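Local coordinates for putative acetyltransferase (Clostridium difficile, PDB 3DSB) that probably transfers an acyl group, most likely acetyl from acetyl-coenzyme A, to an acceptor substrate, as a member of the GNAT family, at the interface of chains A and B. Residues are numbered along the deposited sequence; one frame, centred on the assembly and turned at random. Chains: chain A/B, Putative acetyltransferase.

Contact 1: the interface of chains A and B. Residues chain A 128, 147-150; chain B 126, 128, 134, 144-145.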
loop_
_atom_site.group_PDB
_atom_site.type_symbol
_atom_site.label_atom_id
_atom_site.label_comp_id
_atom_site.label_asym_id
_atom_site.label_seq_id
_atom_site.Cartn_x
_atom_site.Cartn_y
_atom_site.Cartn_z
ATOM N N LYS A 128 -16.951 -3.080 -0.466
ATOM C CA LYS A 128 -18.026 -2.633 -1.374
ATOM C C LYS A 128 -19.375 -2.547 -0.638
ATOM O O LYS A 128 -20.250 -1.792 -1.045
ATOM C CB LYS A 128 -18.179 -3.572 -2.586
ATOM C CG LYS A 128 -16.978 -3.551 -3.506
ATOM C CD LYS A 128 -17.189 -4.449 -4.714
ATOM C CE LYS A 128 -15.974 -4.372 -5.647
ATOM N NZ LYS A 128 -16.015 -5.429 -6.705
ATOM N N TYR A 147 -10.207 1.124 -10.404
ATOM C CA TYR A 147 -9.361 -0.052 -10.259
ATOM C C TYR A 147 -10.092 -1.167 -9.565
ATOM O O TYR A 147 -10.994 -0.933 -8.737
ATOM C CB TYR A 147 -8.181 0.248 -9.337
ATOM C CG TYR A 147 -7.229 1.310 -9.796
ATOM C CD1 TYR A 147 -6.407 1.127 -10.900
ATOM C CD2 TYR A 147 -7.112 2.486 -9.066
ATOM C CE1 TYR A 147 -5.524 2.169 -11.335
ATOM C CE2 TYR A 147 -6.230 3.489 -9.433
ATOM C CZ TYR A 147 -5.453 3.350 -10.572
ATOM O OH TYR A 147 -4.600 4.421 -10.878
ATOM N N ASN A 148 -9.673 -2.386 -9.899
ATOM C CA ASN A 148 -10.064 -3.557 -9.111
ATOM C C ASN A 148 -8.861 -4.057 -8.340
ATOM O O ASN A 148 -7.736 -3.958 -8.842
ATOM C CB ASN A 148 -10.534 -4.701 -10.035
ATOM C CG ASN A 148 -11.841 -4.369 -10.763
ATOM O OD1 ASN A 148 -12.707 -3.742 -10.167
ATOM N ND2 ASN A 148 -11.961 -4.757 -12.046
HETATM N N MSE A 149 -9.094 -4.627 -7.157
HETATM C CA MSE A 149 -8.001 -5.235 -6.411
HETATM C C MSE A 149 -8.065 -6.757 -6.596
HETATM O O MSE A 149 -9.172 -7.322 -6.715
HETATM C CB MSE A 149 -8.136 -4.864 -4.951
HETATM C CG MSE A 149 -7.561 -3.486 -4.692
HETATM SE SE MSE A 149 -7.931 -2.856 -2.910
HETATM C CE MSE A 149 -7.647 -4.675 -2.017
ATOM N N TYR A 150 -6.900 -7.407 -6.644
ATOM C CA TYR A 150 -6.824 -8.883 -6.680
ATOM C C TYR A 150 -5.971 -9.343 -5.533
ATOM O O TYR A 150 -5.086 -8.575 -5.077
ATOM C CB TYR A 150 -6.159 -9.349 -8.000
ATOM C CG TYR A 150 -7.120 -9.272 -9.155
ATOM C CD1 TYR A 150 -7.709 -10.428 -9.645
ATOM C CD2 TYR A 150 -7.436 -8.048 -9.757
ATOM C CE1 TYR A 150 -8.621 -10.380 -10.676
ATOM C CE2 TYR A 150 -8.367 -7.978 -10.802
ATOM C CZ TYR A 150 -8.943 -9.160 -11.258
ATOM O OH TYR A 150 -9.870 -9.143 -12.293
ATOM N N VAL B 126 -5.410 -3.036 -10.406
ATOM C CA VAL B 126 -5.296 -2.900 -11.837
ATOM C C VAL B 126 -6.523 -2.162 -12.392
ATOM O O VAL B 126 -7.610 -2.221 -11.829
ATOM C CB VAL B 126 -5.203 -4.305 -12.464
ATOM C CG1 VAL B 126 -6.435 -5.149 -12.140
ATOM C CG2 VAL B 126 -4.929 -4.285 -13.982
ATOM N N LYS B 128 -9.756 -1.166 -14.221
ATOM C CA LYS B 128 -10.916 -1.990 -14.614
ATOM C C LYS B 128 -10.972 -2.262 -16.129
ATOM O O LYS B 128 -11.500 -3.289 -16.516
ATOM C CB LYS B 128 -12.244 -1.355 -14.172
ATOM C CG LYS B 128 -12.335 -1.130 -12.662
ATOM C CD LYS B 128 -13.645 -0.421 -12.304
ATOM C CE LYS B 128 -13.846 -0.341 -10.777
ATOM N NZ LYS B 128 -14.802 0.729 -10.374
ATOM N N LYS B 134 -8.216 -10.204 -15.460
ATOM C CA LYS B 134 -8.906 -11.254 -14.706
ATOM C C LYS B 134 -8.374 -12.656 -15.048
ATOM O O LYS B 134 -8.025 -13.412 -14.156
ATOM C CB LYS B 134 -10.419 -11.188 -14.918
ATOM C CG LYS B 134 -11.197 -12.154 -14.039
ATOM C CD LYS B 134 -12.692 -11.850 -14.097
ATOM C CE LYS B 134 -13.213 -11.648 -12.679
ATOM N NZ LYS B 134 -12.382 -10.628 -11.939
ATOM N N GLU B 144 -10.343 -11.545 -7.655
ATOM C CA GLU B 144 -10.788 -10.207 -7.378
ATOM C C GLU B 144 -11.325 -10.073 -5.965
ATOM O O GLU B 144 -12.100 -10.926 -5.469
ATOM C CB GLU B 144 -11.885 -9.880 -8.383
ATOM C CG GLU B 144 -12.269 -8.454 -8.375
ATOM C CD GLU B 144 -13.119 -8.071 -9.585
ATOM O OE1 GLU B 144 -13.412 -8.921 -10.452
ATOM O OE2 GLU B 144 -13.481 -6.907 -9.667
ATOM N N CYS B 145 -10.918 -8.984 -5.317
ATOM C CA CYS B 145 -11.362 -8.658 -3.969
ATOM C C CYS B 145 -12.637 -7.852 -3.966
ATOM O O CYS B 145 -13.105 -7.422 -5.015
ATOM C CB CYS B 145 -10.304 -7.823 -3.261
ATOM S SG CYS B 145 -8.667 -8.489 -3.204
HETATM O O HOH W 1 -11.696 -4.962 -5.757
HETATM O O HOH W 2 -13.612 -5.273 -7.693
#
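With CG anti to the carbonyl carbon (chi1 -77°), A:Tyr150 sends its ring over B:Glu144, while B:Lys134, CG anti to the backbone N (chi1 -174°) and the chain bent at chi3 and chi4, curls its amine up to the phenol oxygen. This is a strand-exchange contact between two GNAT-family acetyltransferase folds: strand 147-152 of chain A pairs antiparallel with strand 119-127 of chain B on one flank and with B:Glu144 on the other. B:Val126 is joined to A:Asn148 by a reciprocal pair of backbone bonds, A:Asn148 N to B:Val126 O at 2.8 Å and B:Val126 N to A:Asn148 O at 3.0 Å. On the opposite flank B:Cys145 N gives a straight bond (175° at H) to A:Met149 O, from above that carbonyl's plane. One face of the A:Tyr150 ring lies against B:Glu144 CA, near the rim, and its CE2 meets CG1 of B:Val126 at 3.7 Å. B:Lys134 NZ donates to A:Tyr150 OH at 2.9 Å and, within chain B, forms a salt bridge with OE1 of B:Glu144, met on the anti side, tying the phenol to that acid. OE2 of B:Glu144 meets water 2 at 2.6 Å; that water also reaches A:Asn148 OD1 and A:Lys128 NZ. The chain of B:Lys128 crosses the A:Asn148 amide at about a right angle, CG 3.6 Å from OD1.

Contact 2: the interface of chains A and B. Residues chain A 122-123, 143, 145; chain B 149-151.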
loop_
_atom_site.group_PDB
_atom_site.type_symbol
_atom_site.label_atom_id
_atom_site.label_comp_id
_atom_site.label_asym_id
_atom_site.label_seq_id
_atom_site.Cartn_x
_atom_site.Cartn_y
_atom_site.Cartn_z
HETATM N N MSE A 122 -3.458 10.515 -2.305
HETATM C CA MSE A 122 -3.964 10.037 -1.023
HETATM C C MSE A 122 -5.066 9.070 -1.350
HETATM O O MSE A 122 -5.984 9.414 -2.110
HETATM C CB MSE A 122 -4.507 11.211 -0.175
HETATM C CG MSE A 122 -4.860 10.807 1.221
HETATM SE SE MSE A 122 -5.548 12.359 2.180
HETATM C CE MSE A 122 -7.461 11.973 1.908
ATOM N N ARG A 123 -4.961 7.842 -0.833
ATOM C CA ARG A 123 -5.855 6.766 -1.243
ATOM C C ARG A 123 -6.398 5.975 -0.080
ATOM O O ARG A 123 -5.860 6.062 1.003
ATOM C CB ARG A 123 -5.124 5.836 -2.212
ATOM C CG ARG A 123 -4.878 6.501 -3.555
ATOM C CD ARG A 123 -4.024 5.652 -4.487
ATOM N NE ARG A 123 -4.085 6.252 -5.816
ATOM C CZ ARG A 123 -3.386 5.814 -6.855
ATOM N NH1 ARG A 123 -2.583 4.776 -6.704
ATOM N NH2 ARG A 123 -3.502 6.441 -8.021
ATOM N N TYR A 143 -12.924 10.439 -4.233
ATOM C CA TYR A 143 -13.825 9.815 -5.211
ATOM C C TYR A 143 -13.367 8.453 -5.602
ATOM O O TYR A 143 -12.174 8.098 -5.497
ATOM C CB TYR A 143 -14.016 10.703 -6.471
ATOM C CG TYR A 143 -14.375 12.122 -6.103
ATOM C CD1 TYR A 143 -15.655 12.423 -5.692
ATOM C CD2 TYR A 143 -13.422 13.161 -6.141
ATOM C CE1 TYR A 143 -16.032 13.730 -5.325
ATOM C CE2 TYR A 143 -13.792 14.499 -5.763
ATOM C CZ TYR A 143 -15.102 14.742 -5.344
ATOM O OH TYR A 143 -15.544 16.021 -4.974
ATOM N N CYS A 145 -12.104 5.295 -7.462
ATOM C CA CYS A 145 -11.088 5.049 -8.507
ATOM C C CYS A 145 -11.525 3.968 -9.475
ATOM O O CYS A 145 -12.437 3.198 -9.184
ATOM C CB CYS A 145 -9.808 4.528 -7.855
ATOM S SG CYS A 145 -9.054 5.642 -6.729
HETATM N N MSE B 149 -11.513 1.292 -4.324
HETATM C CA MSE B 149 -10.506 2.289 -3.966
HETATM C C MSE B 149 -11.072 3.689 -4.133
HETATM O O MSE B 149 -11.903 3.934 -5.033
HETATM C CB MSE B 149 -9.264 2.092 -4.808
HETATM C CG MSE B 149 -8.390 0.991 -4.279
HETATM SE SE MSE B 149 -6.891 0.617 -5.487
HETATM C CE MSE B 149 -6.566 2.391 -6.092
ATOM N N TYR B 150 -10.624 4.590 -3.258
ATOM C CA TYR B 150 -10.967 6.008 -3.346
ATOM C C TYR B 150 -9.688 6.826 -3.346
ATOM O O TYR B 150 -8.675 6.403 -2.756
ATOM C CB TYR B 150 -11.817 6.456 -2.143
ATOM C CG TYR B 150 -13.255 6.014 -2.275
ATOM C CD1 TYR B 150 -14.241 6.910 -2.691
ATOM C CD2 TYR B 150 -13.643 4.708 -1.981
ATOM C CE1 TYR B 150 -15.566 6.517 -2.863
ATOM C CE2 TYR B 150 -14.967 4.298 -2.141
ATOM C CZ TYR B 150 -15.926 5.218 -2.576
ATOM O OH TYR B 150 -17.267 4.857 -2.731
ATOM N N GLU B 151 -9.727 8.009 -3.970
ATOM C CA GLU B 151 -8.534 8.865 -3.950
ATOM C C GLU B 151 -8.910 10.332 -3.893
ATOM O O GLU B 151 -9.975 10.755 -4.415
ATOM C CB GLU B 151 -7.605 8.576 -5.125
ATOM C CG GLU B 151 -8.073 8.993 -6.465
ATOM C CD GLU B 151 -7.141 8.499 -7.562
ATOM O OE1 GLU B 151 -5.968 8.132 -7.235
ATOM O OE2 GLU B 151 -7.582 8.504 -8.746
HETATM O O HOH W 3 -11.821 1.187 -7.260
HETATM O O HOH W 4 -4.534 10.358 -5.349
#
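A:Cys145 and B:Glu151 form the close-packed part of this inter-chain beta contact: the thiol sulfur SG rests against CG of the glutamate at 3.5 Å, near its carboxylate carbon as well. CB of A:Cys145 meets CB of B:Met149, a selenomethionine, at 3.9 Å. Backbone bonds hold this packing in register. The twin of the Cys145 to Met149 backbone bond recurs here, and A:Tyr143 and B:Glu151 exchange bonds in both directions, B:Glu151 N reaching A:Tyr143 O at 2.9 Å. CD1 of the B:Tyr150 ring lies 3.4 Å from C, the backbone carbonyl carbon, of A:Tyr143. From the neighbouring strand, A:Arg123 runs alongside B:Glu151, both side chains pointing the same way. CG of the glutamate sits between the backbone N and the carbonyl carbon (chi1 71°), and the extended remainder carries OE1 to the guanidinium edge. There A:Arg123 meets B:Glu151 OE1 side-on in a salt bridge, NE at 3.0 Å nearly along the C-O axis and NH2 at 3.1 Å on the syn lone pair; the oxygen lies in the guanidinium plane, though the carboxylate is turned 38° from it. Water 3 bridges B:Met149 N and A:Cys145 O at ordinary length, satisfying both backbone groups. The loose side is at water 4, which spans A:Met122 N and OE1 of B:Glu151 through long bonds. In the fold, strand 147-152 of chain B lies between strands 119-127 and 143-144 of chain A, completing its neighbour's sheet.

Contact 1 and contact 2 lie about 13 Å apart, measured between the centres of their C-alpha atoms, and belong to one two-fold symmetric interface. Both use strand 147-152, which chain A contributes in contact 1 and chain B in contact 2; strand 119-127 and the segment around residues 143-145 receive it. Because the exchange is reciprocal, each chain both lends its C-terminal strand and accepts its partner's. With the chains exchanged, Met149, Tyr150 and Cys145 recur in both, so the contacts overlap; contact 1 extends the pairing towards residue 126, contact 2 towards residue 151. This suggests a strand-swapped dimer, although the structure alone does not show that it forms in solution.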